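Local coordinates for protein 336aa long hypothetical dTDP-glucose 4,6-dehydratase (PDB 2HUN) that binds NAD in a Rossmann-fold domain and probably acts as a dTDP-glucose 4,6-dehydratase, a sugar-nucleotide lyase, at residues Asp62-Glu67 with Asn102-Tyr107; Ile33-Leu38 with Lys70-Lys75; Thr108-Ile113 with Val120-Val125. All coordinates share one frame; numbering follows the deposited sequence.

Contact 1: residues Asp62-Glu67 with Asn102-Tyr107. With NAD (nicotinamide-adenine-dinucleotide), chain C.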
loop_
_atom_site.group_PDB
_atom_site.type_symbol
_atom_site.label_atom_id
_atom_site.label_comp_id
_atom_site.label_asym_id
_atom_site.label_seq_id
_atom_site.Cartn_x
_atom_site.Cartn_y
_atom_site.Cartn_z
ATOM N N ASP A 62 -12.989 -16.793 7.367
ATOM C CA ASP A 62 -12.129 -15.626 7.188
ATOM C C ASP A 62 -11.312 -15.760 5.900
ATOM O O ASP A 62 -10.673 -16.784 5.683
ATOM C CB ASP A 62 -11.184 -15.537 8.393
ATOM C CG ASP A 62 -10.328 -14.293 8.386
ATOM O OD1 ASP A 62 -10.163 -13.669 7.320
ATOM O OD2 ASP A 62 -9.799 -13.952 9.460
ATOM N N VAL A 63 -11.327 -14.733 5.051
ATOM C CA VAL A 63 -10.561 -14.786 3.806
ATOM C C VAL A 63 -9.079 -15.007 4.098
ATOM O O VAL A 63 -8.308 -15.386 3.216
ATOM C CB VAL A 63 -10.703 -13.480 2.974
ATOM C CG1 VAL A 63 -12.099 -13.377 2.403
ATOM C CG2 VAL A 63 -10.388 -12.267 3.838
ATOM N N ALA A 64 -8.686 -14.765 5.343
ATOM C CA ALA A 64 -7.303 -14.949 5.766
ATOM C C ALA A 64 -7.017 -16.414 6.101
ATOM O O ALA A 64 -5.906 -16.763 6.493
ATOM C CB ALA A 64 -7.014 -14.074 6.979
ATOM N N ASP A 65 -8.027 -17.263 5.951
ATOM C CA ASP A 65 -7.899 -18.695 6.235
ATOM C C ASP A 65 -7.534 -19.365 4.918
ATOM O O ASP A 65 -8.417 -19.796 4.174
ATOM C CB ASP A 65 -9.237 -19.247 6.741
ATOM C CG ASP A 65 -9.152 -20.705 7.175
ATOM O OD1 ASP A 65 -8.200 -21.407 6.768
ATOM O OD2 ASP A 65 -10.055 -21.151 7.916
ATOM N N TYR A 66 -6.238 -19.453 4.633
ATOM C CA TYR A 66 -5.787 -20.040 3.376
ATOM C C TYR A 66 -6.404 -21.393 3.035
ATOM O O TYR A 66 -6.950 -21.567 1.948
ATOM C CB TYR A 66 -4.256 -20.163 3.339
ATOM C CG TYR A 66 -3.767 -20.550 1.961
ATOM C CD1 TYR A 66 -3.868 -19.657 0.896
ATOM C CD2 TYR A 66 -3.306 -21.842 1.697
ATOM C CE1 TYR A 66 -3.534 -20.036 -0.401
ATOM C CE2 TYR A 66 -2.968 -22.233 0.402
ATOM C CZ TYR A 66 -3.089 -21.327 -0.642
ATOM O OH TYR A 66 -2.797 -21.714 -1.928
ATOM N N GLU A 67 -6.320 -22.348 3.958
ATOM C CA GLU A 67 -6.866 -23.683 3.728
ATOM C C GLU A 67 -8.326 -23.686 3.294
ATOM O O GLU A 67 -8.720 -24.454 2.419
ATOM C CB GLU A 67 -6.700 -24.550 4.983
ATOM C CG GLU A 67 -5.250 -24.860 5.310
ATOM C CD GLU A 67 -4.523 -25.505 4.140
ATOM O OE1 GLU A 67 -5.032 -26.518 3.617
ATOM O OE2 GLU A 67 -3.446 -25.004 3.743
ATOM N N ASN A 102 -7.782 -6.582 6.111
ATOM C CA ASN A 102 -7.528 -5.840 4.877
ATOM C C ASN A 102 -6.245 -6.237 4.159
ATOM O O ASN A 102 -6.270 -6.515 2.962
ATOM C CB ASN A 102 -7.536 -4.334 5.158
ATOM C CG ASN A 102 -8.852 -3.864 5.762
ATOM O OD1 ASN A 102 -9.855 -4.573 5.706
ATOM N ND2 ASN A 102 -8.853 -2.666 6.331
ATOM N N VAL A 103 -5.129 -6.268 4.880
ATOM C CA VAL A 103 -3.858 -6.635 4.270
ATOM C C VAL A 103 -3.632 -8.143 4.193
ATOM O O VAL A 103 -3.480 -8.683 3.097
ATOM C CB VAL A 103 -2.668 -5.996 5.011
ATOM C CG1 VAL A 103 -1.363 -6.453 4.369
ATOM C CG2 VAL A 103 -2.769 -4.468 4.950
ATOM N N ILE A 104 -3.612 -8.827 5.337
ATOM C CA ILE A 104 -3.384 -10.272 5.324
ATOM C C ILE A 104 -4.482 -10.985 4.538
ATOM O O ILE A 104 -4.215 -11.902 3.770
ATOM C CB ILE A 104 -3.330 -10.860 6.759
ATOM C CG1 ILE A 104 -2.253 -10.151 7.578
ATOM C CG2 ILE A 104 -3.028 -12.359 6.701
ATOM C CD1 ILE A 104 -0.873 -10.214 6.977
ATOM N N GLY A 105 -5.720 -10.549 4.726
ATOM C CA GLY A 105 -6.825 -11.163 4.019
ATOM C C GLY A 105 -6.681 -11.066 2.511
ATOM O O GLY A 105 -6.922 -12.041 1.796
ATOM N N THR A 106 -6.290 -9.894 2.015
ATOM C CA THR A 106 -6.142 -9.733 0.577
ATOM C C THR A 106 -4.949 -10.549 0.076
ATOM O O THR A 106 -5.013 -11.168 -0.984
ATOM C CB THR A 106 -5.983 -8.254 0.205
ATOM O OG1 THR A 106 -7.149 -7.539 0.638
ATOM C CG2 THR A 106 -5.825 -8.094 -1.304
ATOM N N TYR A 107 -3.873 -10.547 0.852
ATOM C CA TYR A 107 -2.668 -11.313 0.535
ATOM C C TYR A 107 -3.029 -12.792 0.367
ATOM O O TYR A 107 -2.636 -13.435 -0.607
ATOM C CB TYR A 107 -1.653 -11.176 1.675
ATOM C CG TYR A 107 -0.520 -12.188 1.647
ATOM C CD1 TYR A 107 0.562 -12.038 0.774
ATOM C CD2 TYR A 107 -0.532 -13.296 2.496
ATOM C CE1 TYR A 107 1.606 -12.969 0.750
ATOM C CE2 TYR A 107 0.506 -14.234 2.479
ATOM C CZ TYR A 107 1.571 -14.063 1.606
ATOM O OH TYR A 107 2.606 -14.975 1.595
HETATM P PA NAD C . -19.623 -3.775 5.781
HETATM O O1A NAD C . -18.901 -3.418 7.012
HETATM O O2A NAD C . -21.096 -3.558 5.704
HETATM O O5B NAD C . -19.362 -5.334 5.515
HETATM C C5B NAD C . -18.053 -5.918 5.439
HETATM C C4B NAD C . -18.324 -7.423 5.312
HETATM O O4B NAD C . -17.085 -8.144 5.170
HETATM C C3B NAD C . -19.026 -7.977 6.584
HETATM O O3B NAD C . -20.122 -8.832 6.218
HETATM C C2B NAD C . -17.877 -8.671 7.339
HETATM O O2B NAD C . -18.245 -9.732 8.220
HETATM C C1B NAD C . -16.975 -9.130 6.193
HETATM N N9A NAD C . -15.550 -9.273 6.564
HETATM C C8A NAD C . -14.740 -8.365 7.140
HETATM N N7A NAD C . -13.529 -8.896 7.304
HETATM C C5A NAD C . -13.548 -10.142 6.838
HETATM C C6A NAD C . -12.593 -11.191 6.739
HETATM N N6A NAD C . -11.342 -11.079 7.163
HETATM N N1A NAD C . -13.029 -12.407 6.160
HETATM C C2A NAD C . -14.351 -12.550 5.712
HETATM N N3A NAD C . -15.249 -11.561 5.808
HETATM C C4A NAD C . -14.847 -10.387 6.359
HETATM O O3 NAD C . -19.012 -2.797 4.687
HETATM P PN NAD C . -19.267 -2.487 3.155
HETATM O O1N NAD C . -19.606 -1.035 3.188
HETATM O O2N NAD C . -20.311 -3.357 2.575
HETATM O O5D NAD C . -17.808 -2.588 2.466
HETATM C C5D NAD C . -17.497 -3.449 1.367
HETATM C C4D NAD C . -16.181 -2.963 0.708
HETATM O O4D NAD C . -16.387 -1.726 0.007
HETATM C C3D NAD C . -15.054 -2.748 1.727
HETATM O O3D NAD C . -13.829 -3.297 1.176
HETATM C C2D NAD C . -14.989 -1.202 1.870
HETATM O O2D NAD C . -13.657 -0.797 2.201
HETATM C C1D NAD C . -15.450 -0.747 0.495
HETATM N N1N NAD C . -16.088 0.585 0.458
HETATM C C2N NAD C . -17.356 0.850 1.076
HETATM C C3N NAD C . -17.900 2.143 0.983
HETATM C C7N NAD C . -19.266 2.496 1.615
HETATM O O7N NAD C . -19.776 3.593 1.353
HETATM N N7N NAD C . -19.869 1.618 2.407
HETATM C C4N NAD C . -17.200 3.164 0.290
HETATM C C5N NAD C . -15.954 2.885 -0.309
HETATM C C6N NAD C . -15.388 1.602 -0.235
#
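Val63 and Ala64 rest on Gly105 of helix 96-116, where the lack of a side chain lets the turn before helix 66-74 come down onto the backbone, CA to CA 4.2 Å between Ala64 and Gly105. Asp62 heads the turn and faces the cofactor. Its CG stands opposite the backbone N (chi1 -175°), which carries OD1 to the adenine: NAD N6A donates to Asp62 OD1 at 2.9 Å (154°). The other oxygen, OD2, bonds His100, earlier on helix 96-116, so the carboxylate is held through both oxygens. Val63 N then gives a straight bond to NAD N1A, 3.1 Å long and 167° at the hydrogen, and the pair of bonds engages N6 and N1 of the adenine. One methyl of Val63, CG2, touches both the base and the helix: it lies 3.5 Å from NAD N1A and 3.7 Å from Gly105 CA. Next comes Ala64, whose CB packs loosely, 4.2 Å from Gly105 CA and 4.3 Å from Ile104 CG2. Beyond it, Ile104 packs on Ile104 of the second subunit. Asp65 N closes the type I turn by bonding Asp62 O at 2.7 Å, and Asp65 serves as N-cap of the helix, its OD1 making a weak bond to Leu68 N. Tyr66 begins that helix and packs farther along helix 96-116, on Thr108 and Ser112. A loop after the third strand of a Rossmann fold, presenting an aspartate side chain and the following backbone N-H to N6 and N1 of adenine, is characteristic of the cofactor site in short-chain dehydrogenase/reductase enzymes.

Contact 2: residues Ile33-Leu38 with Lys70-Lys75. With NAD (nicotinamide-adenine-dinucleotide), chain C.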
loop_
_atom_site.group_PDB
_atom_site.type_symbol
_atom_site.label_atom_id
_atom_site.label_comp_id
_atom_site.label_asym_id
_atom_site.label_seq_id
_atom_site.Cartn_x
_atom_site.Cartn_y
_atom_site.Cartn_z
ATOM N N ILE A 33 -21.034 -18.044 -4.198
ATOM C CA ILE A 33 -20.586 -18.627 -2.953
ATOM C C ILE A 33 -20.166 -17.401 -2.170
ATOM O O ILE A 33 -19.271 -16.671 -2.595
ATOM C CB ILE A 33 -19.359 -19.526 -3.114
ATOM C CG1 ILE A 33 -19.716 -20.776 -3.914
ATOM C CG2 ILE A 33 -18.827 -19.893 -1.738
ATOM C CD1 ILE A 33 -18.518 -21.654 -4.224
ATOM N N ASN A 34 -20.824 -17.167 -1.044
ATOM C CA ASN A 34 -20.533 -16.022 -0.202
ATOM C C ASN A 34 -19.728 -16.430 1.021
ATOM O O ASN A 34 -20.195 -17.208 1.848
ATOM C CB ASN A 34 -21.858 -15.347 0.212
ATOM C CG ASN A 34 -21.689 -14.344 1.339
ATOM O OD1 ASN A 34 -20.599 -13.839 1.580
ATOM N ND2 ASN A 34 -22.789 -14.036 2.026
ATOM N N ILE A 35 -18.504 -15.922 1.123
ATOM C CA ILE A 35 -17.673 -16.229 2.272
ATOM C C ILE A 35 -17.645 -14.964 3.113
ATOM O O ILE A 35 -17.254 -13.896 2.647
ATOM C CB ILE A 35 -16.238 -16.662 1.861
ATOM C CG1 ILE A 35 -15.404 -16.928 3.113
ATOM C CG2 ILE A 35 -15.589 -15.603 0.978
ATOM C CD1 ILE A 35 -14.031 -17.507 2.834
ATOM N N ASP A 36 -18.115 -15.089 4.346
ATOM C CA ASP A 36 -18.176 -13.968 5.256
ATOM C C ASP A 36 -17.936 -14.543 6.625
ATOM O O ASP A 36 -18.421 -15.608 6.979
ATOM C CB ASP A 36 -19.549 -13.296 5.197
ATOM C CG ASP A 36 -19.532 -11.870 5.737
ATOM O OD1 ASP A 36 -19.325 -11.681 6.950
ATOM O OD2 ASP A 36 -19.729 -10.933 4.933
ATOM N N LYS A 37 -17.183 -13.789 7.389
ATOM C CA LYS A 37 -16.776 -14.157 8.707
ATOM C C LYS A 37 -17.842 -13.824 9.773
ATOM O O LYS A 37 -17.771 -14.277 10.922
ATOM C CB LYS A 37 -15.454 -13.428 8.920
ATOM C CG LYS A 37 -15.525 -11.913 9.163
ATOM C CD LYS A 37 -14.147 -11.344 9.602
ATOM C CE LYS A 37 -14.281 -9.973 10.281
ATOM N NZ LYS A 37 -12.976 -9.352 10.668
ATOM N N LEU A 38 -18.838 -13.049 9.352
ATOM C CA LEU A 38 -19.939 -12.605 10.206
ATOM C C LEU A 38 -19.439 -11.746 11.356
ATOM O O LEU A 38 -19.749 -11.997 12.522
ATOM C CB LEU A 38 -20.734 -13.800 10.748
ATOM C CG LEU A 38 -21.448 -14.683 9.714
ATOM C CD1 LEU A 38 -22.367 -15.671 10.435
ATOM C CD2 LEU A 38 -22.262 -13.812 8.747
ATOM N N LYS A 70 -8.587 -21.358 -0.325
ATOM C CA LYS A 70 -8.056 -21.981 -1.536
ATOM C C LYS A 70 -9.070 -22.925 -2.171
ATOM O O LYS A 70 -9.198 -22.982 -3.395
ATOM C CB LYS A 70 -6.749 -22.733 -1.233
ATOM C CG LYS A 70 -6.908 -24.063 -0.502
ATOM C CD LYS A 70 -5.551 -24.635 -0.126
ATOM C CE LYS A 70 -5.646 -26.017 0.508
ATOM N NZ LYS A 70 -6.052 -27.060 -0.471
ATOM N N GLU A 71 -9.804 -23.654 -1.338
ATOM C CA GLU A 71 -10.802 -24.603 -1.832
ATOM C C GLU A 71 -11.914 -23.886 -2.591
ATOM O O GLU A 71 -12.422 -24.386 -3.598
ATOM C CB GLU A 71 -11.390 -25.386 -0.661
ATOM C CG GLU A 71 -10.334 -25.977 0.259
ATOM C CD GLU A 71 -9.689 -27.238 -0.291
ATOM O OE1 GLU A 71 -9.509 -27.346 -1.523
ATOM O OE2 GLU A 71 -9.348 -28.123 0.523
ATOM N N LEU A 72 -12.287 -22.703 -2.116
ATOM C CA LEU A 72 -13.341 -21.941 -2.770
ATOM C C LEU A 72 -12.842 -21.313 -4.073
ATOM O O LEU A 72 -13.530 -21.346 -5.094
ATOM C CB LEU A 72 -13.869 -20.854 -1.827
ATOM C CG LEU A 72 -14.394 -21.330 -0.466
ATOM C CD1 LEU A 72 -14.923 -20.129 0.322
ATOM C CD2 LEU A 72 -15.493 -22.381 -0.664
ATOM N N VAL A 73 -11.642 -20.740 -4.035
ATOM C CA VAL A 73 -11.071 -20.111 -5.221
ATOM C C VAL A 73 -10.892 -21.119 -6.354
ATOM O O VAL A 73 -11.101 -20.791 -7.527
ATOM C CB VAL A 73 -9.712 -19.435 -4.898
ATOM C CG1 VAL A 73 -8.939 -19.159 -6.177
ATOM C CG2 VAL A 73 -9.957 -18.128 -4.157
ATOM N N ARG A 74 -10.521 -22.346 -5.992
ATOM C CA ARG A 74 -10.316 -23.420 -6.961
ATOM C C ARG A 74 -11.530 -23.693 -7.843
ATOM O O ARG A 74 -11.381 -24.053 -9.008
ATOM C CB ARG A 74 -9.996 -24.738 -6.256
ATOM C CG ARG A 74 -8.698 -24.812 -5.502
ATOM C CD ARG A 74 -8.606 -26.188 -4.851
ATOM N NE ARG A 74 -8.689 -27.242 -5.859
ATOM C CZ ARG A 74 -9.248 -28.435 -5.660
ATOM N NH1 ARG A 74 -9.786 -28.740 -4.485
ATOM N NH2 ARG A 74 -9.270 -29.324 -6.645
ATOM N N LYS A 75 -12.727 -23.527 -7.291
ATOM C CA LYS A 75 -13.941 -23.839 -8.033
ATOM C C LYS A 75 -14.757 -22.709 -8.657
ATOM O O LYS A 75 -15.845 -22.961 -9.167
ATOM C CB LYS A 75 -14.862 -24.677 -7.141
ATOM C CG LYS A 75 -15.479 -23.895 -5.995
ATOM C CD LYS A 75 -16.291 -24.774 -5.052
ATOM C CE LYS A 75 -15.405 -25.467 -4.042
ATOM N NZ LYS A 75 -16.207 -25.973 -2.896
HETATM P PA NAD C . -19.623 -3.775 5.781
HETATM O O1A NAD C . -18.901 -3.418 7.012
HETATM O O2A NAD C . -21.096 -3.558 5.704
HETATM O O5B NAD C . -19.362 -5.334 5.515
HETATM C C5B NAD C . -18.053 -5.918 5.439
HETATM C C4B NAD C . -18.324 -7.423 5.312
HETATM O O4B NAD C . -17.085 -8.144 5.170
HETATM C C3B NAD C . -19.026 -7.977 6.584
HETATM O O3B NAD C . -20.122 -8.832 6.218
HETATM C C2B NAD C . -17.877 -8.671 7.339
HETATM O O2B NAD C . -18.245 -9.732 8.220
HETATM C C1B NAD C . -16.975 -9.130 6.193
HETATM N N9A NAD C . -15.550 -9.273 6.564
HETATM C C8A NAD C . -14.740 -8.365 7.140
HETATM N N7A NAD C . -13.529 -8.896 7.304
HETATM C C5A NAD C . -13.548 -10.142 6.838
HETATM C C6A NAD C . -12.593 -11.191 6.739
HETATM N N6A NAD C . -11.342 -11.079 7.163
HETATM N N1A NAD C . -13.029 -12.407 6.160
HETATM C C2A NAD C . -14.351 -12.550 5.712
HETATM N N3A NAD C . -15.249 -11.561 5.808
HETATM C C4A NAD C . -14.847 -10.387 6.359
HETATM O O3 NAD C . -19.012 -2.797 4.687
HETATM P PN NAD C . -19.267 -2.487 3.155
HETATM O O1N NAD C . -19.606 -1.035 3.188
HETATM O O2N NAD C . -20.311 -3.357 2.575
HETATM O O5D NAD C . -17.808 -2.588 2.466
HETATM C C5D NAD C . -17.497 -3.449 1.367
HETATM C C4D NAD C . -16.181 -2.963 0.708
HETATM O O4D NAD C . -16.387 -1.726 0.007
HETATM C C3D NAD C . -15.054 -2.748 1.727
HETATM O O3D NAD C . -13.829 -3.297 1.176
HETATM C C2D NAD C . -14.989 -1.202 1.870
HETATM O O2D NAD C . -13.657 -0.797 2.201
HETATM C C1D NAD C . -15.450 -0.747 0.495
HETATM N N1N NAD C . -16.088 0.585 0.458
HETATM C C2N NAD C . -17.356 0.850 1.076
HETATM C C3N NAD C . -17.900 2.143 0.983
HETATM C C7N NAD C . -19.266 2.496 1.615
HETATM O O7N NAD C . -19.776 3.593 1.353
HETATM N N7N NAD C . -19.869 1.618 2.407
HETATM C C4N NAD C . -17.200 3.164 0.290
HETATM C C5N NAD C . -15.954 2.885 -0.309
HETATM C C6N NAD C . -15.388 1.602 -0.235
#
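Ile35 CD1 meets Leu72 CD1 at 3.7 Å, where strand 31-36 of the Rossmann fold is roofed by helix 66-74. Leu72 splits its two methyls: CD1 takes Ile35, while CD2 lies more loosely by Ile33 CG2. Farther along, Lys75 brings its CD 3.9 Å from Ile33 CD1, the side chains crossing at about a right angle.

Past this apolar packing the strand delivers its tip to the cofactor. Asp36 OD1 accepts from NAD O2B at 2.6 Å and Asp36 OD2 from NAD O3B at a very short 2.5 Å. An aspartate ending the second strand and bonding both adenosine ribose hydroxyls is typical of NAD-binding Rossmann folds. With alanine at Asp36, these hydroxyls would probably be left without their carboxylate acceptors and Leu38 N without its turn partner.

Lys37 runs over one face of the adenine. Its CB lies 3.5 Å from NAD C2A, CG 3.3 Å from NAD C4A, and CD 3.1 Å from NAD C5A. CE passes NAD N7A at 3.3 Å, and NZ, still above N7A, makes a salt bridge with Glu85 and a hydrogen bond with Ser101. Leu38 N bonds Asp36 OD1 through that oxygen's anti lone pair, completing an Asx turn.

Contact 3: residues Thr108-Ile113 with Val120-Val125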
loop_
_atom_site.group_PDB
_atom_site.type_symbol
_atom_site.label_atom_id
_atom_site.label_comp_id
_atom_site.label_asym_id
_atom_site.label_seq_id
_atom_site.Cartn_x
_atom_site.Cartn_y
_atom_site.Cartn_z
ATOM N N THR A 108 -3.777 -13.320 1.333
ATOM C CA THR A 108 -4.189 -14.720 1.321
ATOM C C THR A 108 -5.022 -15.059 0.087
ATOM O O THR A 108 -4.854 -16.118 -0.516
ATOM C CB THR A 108 -5.007 -15.067 2.583
ATOM O OG1 THR A 108 -4.278 -14.663 3.750
ATOM C CG2 THR A 108 -5.261 -16.572 2.654
ATOM N N LEU A 109 -5.921 -14.155 -0.281
ATOM C CA LEU A 109 -6.760 -14.355 -1.449
ATOM C C LEU A 109 -5.876 -14.371 -2.697
ATOM O O LEU A 109 -6.053 -15.214 -3.578
ATOM C CB LEU A 109 -7.794 -13.231 -1.551
ATOM C CG LEU A 109 -9.004 -13.506 -2.443
ATOM C CD1 LEU A 109 -9.826 -14.633 -1.827
ATOM C CD2 LEU A 109 -9.850 -12.245 -2.579
ATOM N N LEU A 110 -4.927 -13.439 -2.768
ATOM C CA LEU A 110 -4.018 -13.360 -3.913
ATOM C C LEU A 110 -3.188 -14.640 -4.015
ATOM O O LEU A 110 -2.992 -15.181 -5.101
ATOM C CB LEU A 110 -3.100 -12.133 -3.785
ATOM C CG LEU A 110 -3.775 -10.776 -4.048
ATOM C CD1 LEU A 110 -2.852 -9.622 -3.664
ATOM C CD2 LEU A 110 -4.164 -10.693 -5.519
ATOM N N GLU A 111 -2.700 -15.127 -2.882
ATOM C CA GLU A 111 -1.906 -16.347 -2.891
ATOM C C GLU A 111 -2.731 -17.535 -3.362
ATOM O O GLU A 111 -2.268 -18.326 -4.182
ATOM C CB GLU A 111 -1.329 -16.626 -1.502
ATOM C CG GLU A 111 -0.043 -15.856 -1.196
ATOM C CD GLU A 111 1.104 -16.235 -2.128
ATOM O OE1 GLU A 111 1.214 -15.656 -3.230
ATOM O OE2 GLU A 111 1.890 -17.126 -1.759
ATOM N N SER A 112 -3.958 -17.660 -2.861
ATOM C CA SER A 112 -4.809 -18.771 -3.264
ATOM C C SER A 112 -5.076 -18.690 -4.762
ATOM O O SER A 112 -5.115 -19.710 -5.453
ATOM C CB SER A 112 -6.134 -18.746 -2.490
ATOM O OG SER A 112 -6.962 -17.677 -2.913
ATOM N N ILE A 113 -5.248 -17.475 -5.269
ATOM C CA ILE A 113 -5.499 -17.299 -6.689
ATOM C C ILE A 113 -4.305 -17.705 -7.557
ATOM O O ILE A 113 -4.473 -18.458 -8.521
ATOM C CB ILE A 113 -5.892 -15.840 -7.013
ATOM C CG1 ILE A 113 -7.318 -15.573 -6.516
ATOM C CG2 ILE A 113 -5.777 -15.588 -8.514
ATOM C CD1 ILE A 113 -7.763 -14.123 -6.640
ATOM N N VAL A 120 -8.543 -17.116 -12.836
ATOM C CA VAL A 120 -9.789 -16.606 -12.268
ATOM C C VAL A 120 -9.859 -15.082 -12.419
ATOM O O VAL A 120 -8.846 -14.396 -12.295
ATOM C CB VAL A 120 -9.911 -16.976 -10.763
ATOM C CG1 VAL A 120 -8.974 -16.120 -9.930
ATOM C CG2 VAL A 120 -11.350 -16.816 -10.297
ATOM N N ARG A 121 -11.047 -14.561 -12.706
ATOM C CA ARG A 121 -11.226 -13.118 -12.853
ATOM C C ARG A 121 -11.397 -12.534 -11.454
ATOM O O ARG A 121 -12.340 -12.878 -10.747
ATOM C CB ARG A 121 -12.454 -12.822 -13.714
ATOM C CG ARG A 121 -12.818 -11.340 -13.824
ATOM C CD ARG A 121 -11.667 -10.494 -14.353
ATOM N NE ARG A 121 -12.049 -9.087 -14.442
ATOM C CZ ARG A 121 -11.191 -8.072 -14.413
ATOM N NH1 ARG A 121 -9.891 -8.303 -14.296
ATOM N NH2 ARG A 121 -11.635 -6.824 -14.505
ATOM N N PHE A 122 -10.489 -11.645 -11.066
ATOM C CA PHE A 122 -10.505 -11.048 -9.733
ATOM C C PHE A 122 -10.747 -9.537 -9.695
ATOM O O PHE A 122 -10.077 -8.779 -10.386
ATOM C CB PHE A 122 -9.173 -11.379 -9.053
ATOM C CG PHE A 122 -8.991 -10.754 -7.701
ATOM C CD1 PHE A 122 -9.866 -11.030 -6.654
ATOM C CD2 PHE A 122 -7.897 -9.939 -7.457
ATOM C CE1 PHE A 122 -9.641 -10.501 -5.379
ATOM C CE2 PHE A 122 -7.664 -9.410 -6.198
ATOM C CZ PHE A 122 -8.536 -9.690 -5.152
ATOM N N VAL A 123 -11.717 -9.115 -8.890
ATOM C CA VAL A 123 -12.015 -7.699 -8.724
ATOM C C VAL A 123 -11.818 -7.349 -7.252
ATOM O O VAL A 123 -12.494 -7.893 -6.382
ATOM C CB VAL A 123 -13.463 -7.353 -9.126
ATOM C CG1 VAL A 123 -13.782 -5.920 -8.712
ATOM C CG2 VAL A 123 -13.642 -7.514 -10.637
ATOM N N HIS A 124 -10.874 -6.451 -6.990
ATOM C CA HIS A 124 -10.547 -5.991 -5.638
ATOM C C HIS A 124 -11.287 -4.675 -5.402
ATOM O O HIS A 124 -11.041 -3.684 -6.106
ATOM C CB HIS A 124 -9.031 -5.765 -5.537
ATOM C CG HIS A 124 -8.561 -5.298 -4.195
ATOM N ND1 HIS A 124 -8.544 -6.113 -3.085
ATOM C CD2 HIS A 124 -8.042 -4.113 -3.798
ATOM C CE1 HIS A 124 -8.030 -5.453 -2.063
ATOM N NE2 HIS A 124 -7.716 -4.236 -2.470
ATOM N N VAL A 125 -12.194 -4.671 -4.423
ATOM C CA VAL A 125 -12.972 -3.478 -4.091
ATOM C C VAL A 125 -12.239 -2.621 -3.044
ATOM O O VAL A 125 -11.863 -3.100 -1.968
ATOM C CB VAL A 125 -14.382 -3.855 -3.564
ATOM C CG1 VAL A 125 -15.209 -2.586 -3.319
ATOM C CG2 VAL A 125 -15.092 -4.737 -4.581
#
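Ile113 lays its CD1 over one face of the Phe122 ring, a CH-pi contact 4.0 Å from CD1 to the centroid and 26° off the ring normal, displaced toward the CG and CD1 side. Two leucines meet the far part of the same ring. Leu109 CD2 presses on Phe122 CE1 at 3.3 Å, tight for two carbons, and Leu110 CD2 reaches Phe122 CE2 at 3.8 Å; the Leu109 side chain crosses the phenylalanine at a slant, that of Leu110 at about a right angle. With CG turned opposite the backbone N (chi1 176°), Phe122 projects from the sheet between Leu109, Leu110 and Ile113. Residues 108-113 of helix 96-116 run antiparallel to 121-125, the segment axes 11.0 Å apart and at 170°. This is the long helix of a beta-alpha-beta crossover between the parallel neighbours 78-81 and 121-127, right-handed as in Rossmann folds. The sheet side of the packing continues through Val79 and His81, which both touch Phe122, while Leu110 also meets Val162 and Trp165 of helix 150-168. Near the turn that joins helix to strand, Ile113 uses its other branch: CG2 lies 3.5 Å from Val120 CG1. On the helix itself, Ser112 OG donates to Leu109 O at 2.7 Å, and Ile113 N donates to that same oxygen at 2.9 Å, both coming from one face of the carbonyl plane.

Overall arrangement
From the N terminus, strand 31-36 opens contact 2, and the chain runs through strand 56-60 before residues 70-75 close the loop. Contact 1 opens inside that loop at 62-67 and closes beyond it at 102-107, so the two cross, sharing helix 66-74 and each reaching NAD from its loop end. Contact 3 follows in series: residues 108-113 directly continue the helix of contact 1, and a short turn returns the chain to strand 121-127. Helix 66-74 is thus tied to strand 31-36 and helix 96-116 to strand 121-127, while the two helices also meet where Val73 packs on Ser112 and Ile113, layering one face of the Rossmann sheet.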